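Local coordinates for Beta/alpha-amylase (Paenibacillus polymyxa, PDB 3VOC), which hydrolyses alpha-1,4-glucosidic linkages of starch-type polysaccharides, this catalytic beta-amylase domain of a larger precursor releasing maltose from non-reducing ends, at residues 106-111 against 124-129; 114-119 against 170-175; 181-186 against 243-248. All blocks are in the same frame, centred on the assembly; numbering follows the deposited sequence. Where two conformers were deposited one is given.

Interaction 1 of 3, residues 106-111 against 124-129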
loop_
_atom_site.group_PDB
_atom_site.type_symbol
_atom_site.label_atom_id
_atom_site.label_comp_id
_atom_site.label_asym_id
_atom_site.label_seq_id
_atom_site.Cartn_x
_atom_site.Cartn_y
_atom_site.Cartn_z
ATOM N N ASP A 106 16.103 15.781 -0.430
ATOM C CA ASP A 106 15.342 16.125 0.781
ATOM C C ASP A 106 13.820 16.242 0.520
ATOM O O ASP A 106 13.012 15.797 1.327
ATOM C CB ASP A 106 15.877 17.424 1.408
ATOM C CG ASP A 106 15.169 17.780 2.712
ATOM O OD1 ASP A 106 15.652 17.358 3.783
ATOM O OD2 ASP A 106 14.113 18.457 2.664
ATOM N N GLU A 107 13.443 16.840 -0.604
ATOM C CA GLU A 107 12.037 16.998 -0.937
ATOM C C GLU A 107 11.415 15.686 -1.435
ATOM O O GLU A 107 10.198 15.492 -1.323
ATOM C CB GLU A 107 11.880 18.044 -2.042
ATOM C CG GLU A 107 12.130 19.479 -1.586
ATOM C CD GLU A 107 11.992 20.470 -2.727
ATOM O OE1 GLU A 107 11.219 20.178 -3.674
ATOM O OE2 GLU A 107 12.672 21.527 -2.672
ATOM N N MET A 108 12.246 14.813 -2.004
ATOM C CA MET A 108 11.771 13.579 -2.648
ATOM C C MET A 108 11.762 12.365 -1.745
ATOM O O MET A 108 11.104 11.369 -2.046
ATOM C CB MET A 108 12.645 13.249 -3.848
ATOM C CG MET A 108 12.660 14.328 -4.904
ATOM S SD MET A 108 13.985 13.995 -6.072
ATOM C CE MET A 108 13.512 12.352 -6.647
ATOM N N GLN A 109 12.509 12.430 -0.653
ATOM C CA GLN A 109 12.651 11.250 0.173
ATOM C C GLN A 109 11.990 11.373 1.531
ATOM O O GLN A 109 11.319 12.377 1.825
ATOM C CB GLN A 109 14.134 10.881 0.295
ATOM C CG GLN A 109 14.757 10.500 -1.068
ATOM C CD GLN A 109 16.237 10.189 -0.978
ATOM O OE1 GLN A 109 16.902 10.541 0.003
ATOM N NE2 GLN A 109 16.765 9.525 -2.014
ATOM N N PHE A 110 12.186 10.337 2.342
ATOM C CA PHE A 110 11.729 10.299 3.729
ATOM C C PHE A 110 12.949 10.180 4.612
ATOM O O PHE A 110 13.919 9.534 4.243
ATOM C CB PHE A 110 10.828 9.089 3.969
ATOM C CG PHE A 110 9.569 9.075 3.128
ATOM C CD1 PHE A 110 8.395 9.665 3.596
ATOM C CD2 PHE A 110 9.551 8.434 1.885
ATOM C CE1 PHE A 110 7.223 9.641 2.823
ATOM C CE2 PHE A 110 8.388 8.395 1.103
ATOM C CZ PHE A 110 7.216 8.993 1.580
ATOM N N LYS A 111 12.911 10.809 5.780
ATOM C CA LYS A 111 13.977 10.641 6.742
ATOM C C LYS A 111 13.349 10.304 8.089
ATOM O O LYS A 111 12.336 10.888 8.471
ATOM C CB LYS A 111 14.813 11.924 6.790
ATOM C CG LYS A 111 16.092 11.850 7.583
ATOM C CD LYS A 111 17.074 12.975 7.187
ATOM C CE LYS A 111 17.752 12.712 5.844
ATOM N NZ LYS A 111 18.966 13.562 5.630
ATOM N N PRO A 124 5.087 12.323 -0.968
ATOM C CA PRO A 124 3.939 13.131 -1.391
ATOM C C PRO A 124 4.237 14.623 -1.324
ATOM O O PRO A 124 3.565 15.414 -1.978
ATOM C CB PRO A 124 2.869 12.799 -0.358
ATOM C CG PRO A 124 3.231 11.483 0.175
ATOM C CD PRO A 124 4.748 11.449 0.165
ATOM N N LEU A 125 5.243 14.997 -0.542
ATOM C CA LEU A 125 5.587 16.410 -0.389
ATOM C C LEU A 125 6.338 16.995 -1.574
ATOM O O LEU A 125 6.473 18.213 -1.664
ATOM C CB LEU A 125 6.398 16.642 0.891
ATOM C CG LEU A 125 5.724 16.202 2.199
ATOM C CD1 LEU A 125 6.712 16.396 3.340
ATOM C CD2 LEU A 125 4.422 16.938 2.464
ATOM N N TRP A 126 6.866 16.154 -2.458
ATOM C CA TRP A 126 7.573 16.678 -3.630
ATOM C C TRP A 126 6.568 17.213 -4.636
ATOM O O TRP A 126 5.600 16.529 -4.994
ATOM C CB TRP A 126 8.484 15.627 -4.274
ATOM C CG TRP A 126 9.253 16.156 -5.446
ATOM C CD1 TRP A 126 9.903 17.371 -5.532
ATOM C CD2 TRP A 126 9.478 15.497 -6.696
ATOM N NE1 TRP A 126 10.499 17.504 -6.764
ATOM C CE2 TRP A 126 10.267 16.365 -7.494
ATOM C CE3 TRP A 126 9.106 14.248 -7.215
ATOM C CZ2 TRP A 126 10.669 16.032 -8.791
ATOM C CZ3 TRP A 126 9.513 13.912 -8.510
ATOM C CH2 TRP A 126 10.285 14.804 -9.283
ATOM N N SER A 127 6.791 18.448 -5.071
ATOM C CA SER A 127 5.942 19.080 -6.084
ATOM C C SER A 127 5.792 18.220 -7.339
ATOM O O SER A 127 4.758 18.269 -8.014
ATOM C CB SER A 127 6.489 20.473 -6.455
ATOM O OG SER A 127 7.848 20.404 -6.906
ATOM N N GLY A 128 6.809 17.426 -7.648
ATOM C CA GLY A 128 6.810 16.644 -8.880
ATOM C C GLY A 128 6.183 15.257 -8.835
ATOM O O GLY A 128 6.029 14.617 -9.880
ATOM N N THR A 129 5.823 14.778 -7.638
ATOM C CA THR A 129 5.278 13.421 -7.502
ATOM C C THR A 129 3.970 13.249 -8.292
ATOM O O THR A 129 3.855 12.337 -9.110
ATOM C CB THR A 129 5.083 13.028 -6.023
ATOM O OG1 THR A 129 6.355 13.040 -5.358
ATOM C CG2 THR A 129 4.463 11.606 -5.912
#

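Interaction 2 of 3, residues 114-119 against 170-175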
loop_
_atom_site.group_PDB
_atom_site.type_symbol
_atom_site.label_atom_id
_atom_site.label_comp_id
_atom_site.label_asym_id
_atom_site.label_seq_id
_atom_site.Cartn_x
_atom_site.Cartn_y
_atom_site.Cartn_z
ATOM N N SER A 114 16.097 9.001 13.366
ATOM C CA SER A 114 17.557 8.934 13.539
ATOM C C SER A 114 18.359 9.479 12.346
ATOM O O SER A 114 19.589 9.344 12.302
ATOM C CB SER A 114 17.982 7.485 13.828
ATOM O OG SER A 114 17.228 6.939 14.901
ATOM N N GLY A 115 17.667 10.070 11.373
ATOM C CA GLY A 115 18.326 10.636 10.204
ATOM C C GLY A 115 18.494 9.672 9.028
ATOM O O GLY A 115 19.096 10.034 8.019
ATOM N N TYR A 116 17.955 8.458 9.130
ATOM C CA TYR A 116 18.065 7.513 8.018
ATOM C C TYR A 116 17.149 7.891 6.850
ATOM O O TYR A 116 15.939 8.055 7.036
ATOM C CB TYR A 116 17.798 6.069 8.466
ATOM C CG TYR A 116 18.028 5.068 7.349
ATOM C CD1 TYR A 116 19.283 4.491 7.148
ATOM C CD2 TYR A 116 16.989 4.724 6.477
ATOM C CE1 TYR A 116 19.495 3.577 6.105
ATOM C CE2 TYR A 116 17.182 3.829 5.448
ATOM C CZ TYR A 116 18.437 3.258 5.263
ATOM O OH TYR A 116 18.609 2.383 4.224
ATOM N N ALA A 117 17.736 8.010 5.653
ATOM C CA ALA A 117 16.998 8.428 4.451
ATOM C C ALA A 117 16.460 7.209 3.702
ATOM O O ALA A 117 17.207 6.251 3.441
ATOM C CB ALA A 117 17.883 9.267 3.530
ATOM N N ASN A 118 15.182 7.250 3.354
ATOM C CA ASN A 118 14.514 6.129 2.680
ATOM C C ASN A 118 13.965 6.607 1.333
ATOM O O ASN A 118 13.410 7.699 1.241
ATOM C CB ASN A 118 13.436 5.528 3.614
ATOM C CG ASN A 118 12.587 4.426 2.947
ATOM O OD1 ASN A 118 11.873 4.687 1.981
ATOM N ND2 ASN A 118 12.628 3.207 3.506
ATOM N N SER A 119 14.171 5.814 0.280
ATOM C CA SER A 119 13.710 6.178 -1.070
ATOM C C SER A 119 12.834 5.076 -1.679
ATOM O O SER A 119 12.877 4.839 -2.876
ATOM C CB SER A 119 14.920 6.456 -1.969
ATOM O OG SER A 119 15.700 5.275 -2.074
ATOM N N TYR A 170 11.771 -0.651 8.337
ATOM C CA TYR A 170 12.710 -0.866 7.235
ATOM C C TYR A 170 13.976 -1.521 7.778
ATOM O O TYR A 170 14.728 -0.885 8.537
ATOM C CB TYR A 170 13.040 0.474 6.580
ATOM C CG TYR A 170 13.622 0.412 5.178
ATOM C CD1 TYR A 170 12.931 -0.210 4.137
ATOM C CD2 TYR A 170 14.841 1.041 4.884
ATOM C CE1 TYR A 170 13.459 -0.243 2.848
ATOM C CE2 TYR A 170 15.381 1.007 3.592
ATOM C CZ TYR A 170 14.682 0.372 2.583
ATOM O OH TYR A 170 15.176 0.363 1.293
ATOM N N PRO A 171 14.204 -2.798 7.406
ATOM C CA PRO A 171 15.360 -3.548 7.922
ATOM C C PRO A 171 16.669 -2.773 7.775
ATOM O O PRO A 171 17.465 -2.725 8.721
ATOM C CB PRO A 171 15.357 -4.824 7.077
ATOM C CG PRO A 171 13.877 -5.068 6.803
ATOM C CD PRO A 171 13.271 -3.659 6.647
ATOM N N ALA A 172 16.873 -2.121 6.626
ATOM C CA ALA A 172 18.128 -1.419 6.383
ATOM C C ALA A 172 18.326 -0.203 7.271
ATOM O O ALA A 172 19.454 0.269 7.419
ATOM C CB ALA A 172 18.293 -1.059 4.885
ATOM N N ALA A 173 17.239 0.296 7.873
ATOM C CA ALA A 173 17.309 1.372 8.858
ATOM C C ALA A 173 17.507 0.851 10.287
ATOM O O ALA A 173 17.502 1.633 11.233
ATOM C CB ALA A 173 16.044 2.247 8.783
ATOM N N GLY A 174 17.676 -0.459 10.442
ATOM C CA GLY A 174 17.874 -1.069 11.770
ATOM C C GLY A 174 16.634 -1.735 12.366
ATOM O O GLY A 174 16.673 -2.268 13.486
ATOM N N TRP A 175 15.528 -1.718 11.625
ATOM C CA TRP A 175 14.270 -2.271 12.134
ATOM C C TRP A 175 14.309 -3.797 12.127
ATOM O O TRP A 175 14.815 -4.395 11.193
ATOM C CB TRP A 175 13.089 -1.789 11.286
ATOM C CG TRP A 175 11.792 -2.416 11.666
ATOM C CD1 TRP A 175 10.932 -1.982 12.632
ATOM C CD2 TRP A 175 11.218 -3.614 11.117
ATOM N NE1 TRP A 175 9.850 -2.840 12.717
ATOM C CE2 TRP A 175 10.000 -3.844 11.797
ATOM C CE3 TRP A 175 11.621 -4.520 10.124
ATOM C CZ2 TRP A 175 9.167 -4.940 11.506
ATOM C CZ3 TRP A 175 10.790 -5.614 9.833
ATOM C CH2 TRP A 175 9.579 -5.812 10.524
HETATM O O HOH W 1 15.378 3.164 0.500
#

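Interaction 3 of 3, residues 181-186 against 243-248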
loop_
_atom_site.group_PDB
_atom_site.type_symbol
_atom_site.label_atom_id
_atom_site.label_comp_id
_atom_site.label_asym_id
_atom_site.label_seq_id
_atom_site.Cartn_x
_atom_site.Cartn_y
_atom_site.Cartn_z
ATOM N N GLY A 181 8.854 0.638 14.545
ATOM C CA GLY A 181 9.397 1.466 13.479
ATOM C C GLY A 181 9.595 2.883 13.969
ATOM O O GLY A 181 9.713 3.127 15.188
ATOM N N LYS A 182 9.641 3.831 13.031
ATOM C CA LYS A 182 9.936 5.228 13.379
ATOM C C LYS A 182 9.097 6.179 12.531
ATOM O O LYS A 182 8.750 5.844 11.387
ATOM C CB LYS A 182 11.431 5.539 13.178
ATOM C CG LYS A 182 12.340 4.834 14.174
ATOM C CD LYS A 182 13.814 5.036 13.890
ATOM C CE LYS A 182 14.674 4.221 14.881
ATOM N NZ LYS A 182 16.135 4.420 14.592
ATOM N N PHE A 183 8.773 7.350 13.099
ATOM C CA PHE A 183 8.186 8.458 12.332
ATOM C C PHE A 183 9.125 8.878 11.192
ATOM O O PHE A 183 10.339 8.766 11.315
ATOM C CB PHE A 183 7.865 9.662 13.240
ATOM C CG PHE A 183 6.731 9.418 14.203
ATOM C CD1 PHE A 183 6.940 9.495 15.571
ATOM C CD2 PHE A 183 5.451 9.137 13.745
ATOM C CE1 PHE A 183 5.900 9.265 16.470
ATOM C CE2 PHE A 183 4.390 8.907 14.645
ATOM C CZ PHE A 183 4.617 8.977 16.007
ATOM N N GLN A 184 8.547 9.375 10.100
ATOM C CA GLN A 184 9.260 9.571 8.836
ATOM C C GLN A 184 9.089 10.996 8.318
ATOM O O GLN A 184 8.887 11.225 7.110
ATOM C CB GLN A 184 8.738 8.562 7.804
ATOM C CG GLN A 184 8.935 7.091 8.209
ATOM C CD GLN A 184 10.409 6.706 8.252
ATOM O OE1 GLN A 184 11.187 7.134 7.403
ATOM N NE2 GLN A 184 10.798 5.890 9.242
ATOM N N ALA A 185 9.159 11.961 9.238
ATOM C CA ALA A 185 8.902 13.351 8.906
ATOM C C ALA A 185 10.104 14.226 9.234
ATOM O O ALA A 185 9.936 15.377 9.656
ATOM C CB ALA A 185 7.645 13.853 9.657
ATOM N N TYR A 186 11.312 13.695 9.010
ATOM C CA TYR A 186 12.533 14.385 9.461
ATOM C C TYR A 186 13.361 15.047 8.387
ATOM O O TYR A 186 14.384 15.679 8.687
ATOM C CB TYR A 186 13.363 13.511 10.418
ATOM C CG TYR A 186 12.513 13.152 11.611
ATOM C CD1 TYR A 186 12.545 13.922 12.786
ATOM C CD2 TYR A 186 11.603 12.108 11.538
ATOM C CE1 TYR A 186 11.705 13.607 13.877
ATOM C CE2 TYR A 186 10.773 11.792 12.600
ATOM C CZ TYR A 186 10.822 12.544 13.769
ATOM O OH TYR A 186 9.993 12.197 14.825
ATOM N N LYS A 243 -1.550 15.415 18.971
ATOM C CA LYS A 243 -2.701 15.249 18.094
ATOM C C LYS A 243 -2.546 16.054 16.815
ATOM O O LYS A 243 -2.867 15.561 15.749
ATOM C CB LYS A 243 -4.020 15.616 18.795
ATOM C CG LYS A 243 -4.456 14.612 19.866
ATOM C CD LYS A 243 -5.640 15.146 20.690
ATOM C CE LYS A 243 -6.440 14.000 21.327
ATOM N NZ LYS A 243 -5.575 13.030 22.074
ATOM N N ASP A 244 -2.070 17.292 16.926
ATOM C CA ASP A 244 -1.772 18.088 15.740
ATOM C C ASP A 244 -0.717 17.420 14.856
ATOM O O ASP A 244 -0.850 17.411 13.632
ATOM C CB ASP A 244 -1.321 19.511 16.115
ATOM C CG ASP A 244 -2.470 20.500 16.135
ATOM O OD1 ASP A 244 -3.387 20.381 15.294
ATOM O OD2 ASP A 244 -2.457 21.425 16.973
ATOM N N PHE A 245 0.347 16.892 15.465
ATOM C CA PHE A 245 1.380 16.232 14.674
ATOM C C PHE A 245 0.816 14.999 13.939
ATOM O O PHE A 245 1.016 14.846 12.729
ATOM C CB PHE A 245 2.611 15.817 15.500
ATOM C CG PHE A 245 3.531 14.899 14.739
ATOM C CD1 PHE A 245 4.273 15.389 13.663
ATOM C CD2 PHE A 245 3.606 13.545 15.050
ATOM C CE1 PHE A 245 5.088 14.556 12.916
ATOM C CE2 PHE A 245 4.428 12.700 14.308
ATOM C CZ PHE A 245 5.177 13.220 13.231
ATOM N N LEU A 246 0.127 14.126 14.674
ATOM C CA LEU A 246 -0.374 12.882 14.091
ATOM C C LEU A 246 -1.436 13.135 13.048
ATOM O O LEU A 246 -1.474 12.439 12.040
ATOM C CB LEU A 246 -0.936 11.951 15.173
ATOM C CG LEU A 246 0.077 11.186 16.014
ATOM C CD1 LEU A 246 -0.653 10.336 17.038
ATOM C CD2 LEU A 246 0.979 10.316 15.132
ATOM N N SER A 247 -2.315 14.113 13.297
ATOM C CA SER A 247 -3.328 14.482 12.300
ATOM C C SER A 247 -2.680 14.998 11.017
ATOM O O SER A 247 -3.083 14.615 9.904
ATOM C CB SER A 247 -4.305 15.520 12.865
ATOM O OG SER A 247 -5.301 15.828 11.911
ATOM N N TRP A 248 -1.676 15.867 11.168
ATOM C CA TRP A 248 -0.956 16.390 10.006
ATOM C C TRP A 248 -0.215 15.266 9.258
ATOM O O TRP A 248 -0.232 15.190 8.031
ATOM C CB TRP A 248 0.045 17.493 10.407
ATOM C CG TRP A 248 1.018 17.770 9.277
ATOM C CD1 TRP A 248 0.790 18.551 8.168
ATOM C CD2 TRP A 248 2.338 17.228 9.125
ATOM N NE1 TRP A 248 1.897 18.536 7.346
ATOM C CE2 TRP A 248 2.862 17.738 7.913
ATOM C CE3 TRP A 248 3.133 16.363 9.903
ATOM C CZ2 TRP A 248 4.140 17.408 7.451
ATOM C CZ3 TRP A 248 4.402 16.034 9.444
ATOM C CH2 TRP A 248 4.901 16.572 8.231
#

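Interaction 1 of 3, residues 106-111 against 124-129
W126 has M108 over one face of its indole and the backbone N of G128 over the other, both offset toward the rim. The CG of M108 sits 3.9 Å from the centroid of the five-membered ring of W126 and only 12° off its normal, a CH-pi contact. The thioether continues across the ring system: SD of M108 stands 4.7 Å from the centroid of the six-membered ring, a Met-aromatic contact. A flexible, polarisable methionine suits this place, because it can run alongside the indole pointing the same way and cover both rings. On the opposite face G128 N lies 3.4 Å above the ring plane; any side-chain carbon at G128 would collide with CZ2 of W126, so glycine fits. E107 lies at the ring edge, its extended chain bringing OE1 in plane to 3.6 Å from CD1 of W126, while its backbone O lies 3.4 Å from W126 CB. F110 crosses P124 at about a right angle, CZ touching the proline CD at 3.8 Å, an apolar contact between two rigid rings. In the second shell, W126 O accepts from T129 N at 3.2 Å, M108 pairs through its backbone with S123, and F110 with N118 in a two-stranded antiparallel sheet. P124 also rests on V252 and H256 of helix 240-268. The contact thus ties the long excursion after strand 73-79 of the TIM barrel to the start of helix 127-144, which carries the calcium ligands Q132 and E135; the metal lies about 8 Å from the W126 side chain.

Interaction 2 of 3, residues 114-119 against 170-175
Three side chains take the same first torsion, CG anti to the backbone N: Y116 (chi1 -175°), N118 (chi1 175°) and Y170 (chi1 -161°). Y116 and N118, two apart, both point their CB at 170-175, and the anti torsion extends them toward it. A173 offers a single methyl, small enough to rest over a face of the Y116 ring, its CB 3.8 Å from the centroid and offset toward the rim near CD2, a CH-pi contact. At the tip, Y116 OH reaches 3.5 Å from CB of A172 and approaches the edge of Y170 in plane, 3.6 Å from CE2; the two tyrosines cross at about a right angle. In place of Y116, an alanine removes the ring and the hydroxyl, and would probably loosen the packing on A172, A173 and Y170. N118 takes the face of Y170: its ND2 hovers 3.2 Å above the ring plane, over the centre, where the partly positive NH2 probably finds a favourable place over the pi cloud, the amide plane steeply tilted to the ring. The same amide uses OD1 to accept from E120 N, which helps fix its rotation. A tyrosine suits position Y170 because its ring takes N118 while its OH bonds to ND2 of N86 and to a water 2.9 Å away, which accepts from S119 N at 2.9 Å. Y170 O accepts from A173 N and W175 N, curling the 3-10 turn 171-173 against the Y116 ring. Near D89, a probable substrate-binding residue, this surface contact joins strand 117-118, antiparallel to strand 110-111, to the loop between barrel strand 153-156 and helix 188-202.

Interaction 3 of 3, residues 181-186 against 243-248
F183 leaves its backbone with CB directed at helix 240-268; CG lies beside the backbone N, which places the ring, and chi2 (119°) turns one face to the helix. From there outward its atoms meet two residues. CG lies 4.0 Å from CE2 of F245, and CD2 comes to 3.7 Å from that same carbon, which stands over the centre of the F183 ring. CE2 of F183 is shared, touching CD2 of L246 at 3.7 Å as well, and CZ at the tip lies 4.0 Å from that methyl. The result is a T-shaped stack: the edge of F245 points into the face of F183, centroids 5.2 Å apart and planes at 89°. Flat rings suit both places, one offering its face and the other its C-H edge, while the branched L246 reaches the ring with one methyl. Beside them A185 turns its CB to the helix, 3.9 Å from CZ3 of W248 and 4.2 Å from CE1 of F245; a methyl is small enough to fit against the edges of both rings. The backbone N of Q184 bonds to Y249 OH, while W248 also packs on A193 and A197 of helix 188-202. Wholly buried and apolar, the contact packs the loop after barrel strand 153-156 on the long helix 240-268 of the TIM barrel.

How the interactions relate
All three interactions belong to the long excursions after barrel strands 73-79 and 153-156. Interaction 3 is fully buried and apolar, aromatic rings and methyls against helix 240-268; interaction 1 is partly buried, mixing a thioether and an indole with a carboxylate at the edge; interaction 2 is a surface contact, where an amide, phenols and a water join in. Interactions 1 and 2 share one small antiparallel sheet. K111 O probably accepts from Y186 N, tying interaction 1 to interaction 3, and S114 OG meets K182 NZ at 2.8 Å between interactions 2 and 3. Polar links thus join three contacts that rest mainly on side-chain packing.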